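Local coordinates for organic hydroperoxide resistance protein (Deinococcus radiodurans, PDB 1USP) that probably detoxifies organic hydroperoxides by reducing them to alcohols with a reactive cysteine pair, as in other members of the OsmC/Ohr family, at residues Q86-G89 with L90-A93. Numbering follows the deposited sequence.
Sequences QKAG and LAFA
Lys87 and Phe92 face each other as a non-hydrogen-bonded antiparallel pair, and their side chains run side by side off the same face of the hairpin. The tight part of the contact is here: the lysine chain lies alongside the CE2-CZ side of the ring, with CE 3.6 Å from Phe92 CE2 and NZ 3.2 Å from Phe92 CZ, the amino group meeting the ring obliquely. Bends at chi3 and chi4 (-98°) turn NZ back along the phenyl group toward the turn. There a water accepts from Lys87 NZ at 2.9 Å and donates to Gly89 O at 2.7 Å and to Ala91 O, tying the amino group to the backbone while lying above one face of the Phe92 ring, out toward its rim. Gln86 and Ala93 close the strand end of the contact with a reciprocal backbone pair: Gln86 N donates to Ala93 O and Ala93 N to Gln86 O, both 2.9 Å. Nearer the turn, Ala88 N reaches Ala91 O at 2.8 Å, and the return bond from Ala91 N to Ala88 O is more bent (141°). On the face of Ala88 and Ala91 the methyls meet loosely, CB to CB 4.3 Å, though Ala91 CB lies 3.3 Å from Ala88 O; Leu90 extends its side chain away from the strands at the exposed tip. The other subunit packs against Lys87 and Phe92; a polar side chain of it hydrogen-bonds Gln86 NE2 and a basic one Leu90 O, so this protruding end also joins the dimer interface. Gly89, with positive phi (72°), and Leu90 form the corners of a type II' turn, the classic two-residue connection of a tight beta hairpin, here linking strands 78-88 and 91-101 of the OsmC-like fold.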
ATOM      1  N   GLN A  86      -2.820 -14.381  -1.061  1.00 27.79           N
ATOM      2  CA  GLN A  86      -2.745 -15.773  -1.467  1.00 31.65           C
ATOM      3  C   GLN A  86      -1.525 -16.399  -0.803  1.00 33.71           C
ATOM      4  O   GLN A  86      -0.494 -15.750  -0.659  1.00 34.48           O
ATOM      5  CB  GLN A  86      -2.640 -15.874  -2.994  1.00 32.80           C
ATOM      6  CG  GLN A  86      -3.905 -15.471  -3.741  1.00 34.69           C
ATOM      7  CD  GLN A  86      -3.837 -15.755  -5.243  1.00 37.73           C
ATOM      8  OE1 GLN A  86      -2.812 -16.211  -5.748  1.00 39.27           O
ATOM      9  NE2 GLN A  86      -4.926 -15.469  -5.957  1.00 38.24           N
ATOM     10  N   LYS A  87      -1.655 -17.643  -0.360  1.00 36.49           N
ATOM     11  CA  LYS A  87      -0.520 -18.392   0.167  1.00 39.29           C
ATOM     12  C   LYS A  87       0.213 -19.012  -1.019  1.00 41.57           C
ATOM     13  O   LYS A  87      -0.412 -19.544  -1.938  1.00 42.46           O
ATOM     14  CB  LYS A  87      -0.967 -19.481   1.156  1.00 40.48           C
ATOM     15  CG  LYS A  87      -1.409 -18.952   2.526  1.00 42.79           C
ATOM     16  CD  LYS A  87      -1.141 -19.961   3.662  1.00 44.31           C
ATOM     17  CE  LYS A  87      -0.687 -19.287   4.965  1.00 45.10           C
ATOM     18  NZ  LYS A  87       0.807 -19.308   5.164  1.00 44.23           N
ATOM     19  N   ALA A  88       1.537 -18.933  -0.983  1.00 43.36           N
ATOM     20  CA  ALA A  88       2.394 -19.395  -2.069  1.00 44.67           C
ATOM     21  C   ALA A  88       3.569 -20.156  -1.455  1.00 44.60           C
ATOM     22  O   ALA A  88       4.699 -19.663  -1.434  1.00 45.76           O
ATOM     23  CB  ALA A  88       2.892 -18.198  -2.895  1.00 44.82           C
ATOM     24  N   GLY A  89       3.280 -21.347  -0.942  1.00 43.25           N
ATOM     25  CA  GLY A  89       4.244 -22.121  -0.183  1.00 42.48           C
ATOM     26  C   GLY A  89       4.491 -21.494   1.179  1.00 41.09           C
ATOM     27  O   GLY A  89       3.565 -21.325   1.975  1.00 41.40           O
ATOM     28  N   LEU A  90       5.745 -21.145   1.437  1.00 39.49           N
ATOM     29  CA  LEU A  90       6.122 -20.384   2.626  1.00 38.10           C
ATOM     30  C   LEU A  90       6.035 -18.870   2.359  1.00 36.77           C
ATOM     31  O   LEU A  90       6.168 -18.058   3.272  1.00 36.54           O
ATOM     32  CB  LEU A  90       7.535 -20.765   3.064  1.00 37.82           C
ATOM     33  CG  LEU A  90       7.780 -22.270   3.260  1.00 37.35           C
ATOM     34  CD1 LEU A  90       9.244 -22.550   3.450  1.00 36.67           C
ATOM     35  CD2 LEU A  90       6.985 -22.776   4.442  1.00 36.86           C
ATOM     36  N   ALA A  91       5.816 -18.508   1.104  1.00 36.55           N
ATOM     37  CA  ALA A  91       5.673 -17.114   0.707  1.00 36.17           C
ATOM     38  C   ALA A  91       4.198 -16.753   0.645  1.00 33.92           C
ATOM     39  O   ALA A  91       3.317 -17.617   0.753  1.00 32.41           O
ATOM     40  CB  ALA A  91       6.342 -16.868  -0.659  1.00 37.21           C
ATOM     41  N   PHE A  92       3.950 -15.454   0.527  1.00 31.63           N
ATOM     42  CA  PHE A  92       2.635 -14.915   0.266  1.00 29.80           C
ATOM     43  C   PHE A  92       2.713 -14.099  -1.019  1.00 28.38           C
ATOM     44  O   PHE A  92       3.802 -13.644  -1.420  1.00 28.26           O
ATOM     45  CB  PHE A  92       2.182 -14.026   1.430  1.00 29.87           C
ATOM     46  CG  PHE A  92       1.874 -14.776   2.691  1.00 31.32           C
ATOM     47  CD1 PHE A  92       2.873 -15.027   3.631  1.00 32.03           C
ATOM     48  CD2 PHE A  92       0.581 -15.227   2.943  1.00 32.39           C
ATOM     49  CE1 PHE A  92       2.590 -15.724   4.816  1.00 32.88           C
ATOM     50  CE2 PHE A  92       0.281 -15.922   4.124  1.00 33.11           C
ATOM     51  CZ  PHE A  92       1.295 -16.177   5.062  1.00 33.05           C
ATOM     52  N   ALA A  93       1.564 -13.922  -1.663  1.00 27.02           N
ATOM     53  CA  ALA A  93       1.466 -13.102  -2.872  1.00 26.34           C
ATOM     54  C   ALA A  93       0.165 -12.308  -2.900  1.00 25.33           C
ATOM     55  O   ALA A  93      -0.837 -12.733  -2.343  1.00 25.50           O
ATOM     56  CB  ALA A  93       1.550 -13.961  -4.106  1.00 26.36           C
TER
HETATM   57  O   HOH W   1       2.917 -19.032   3.243  1.00 30.96           O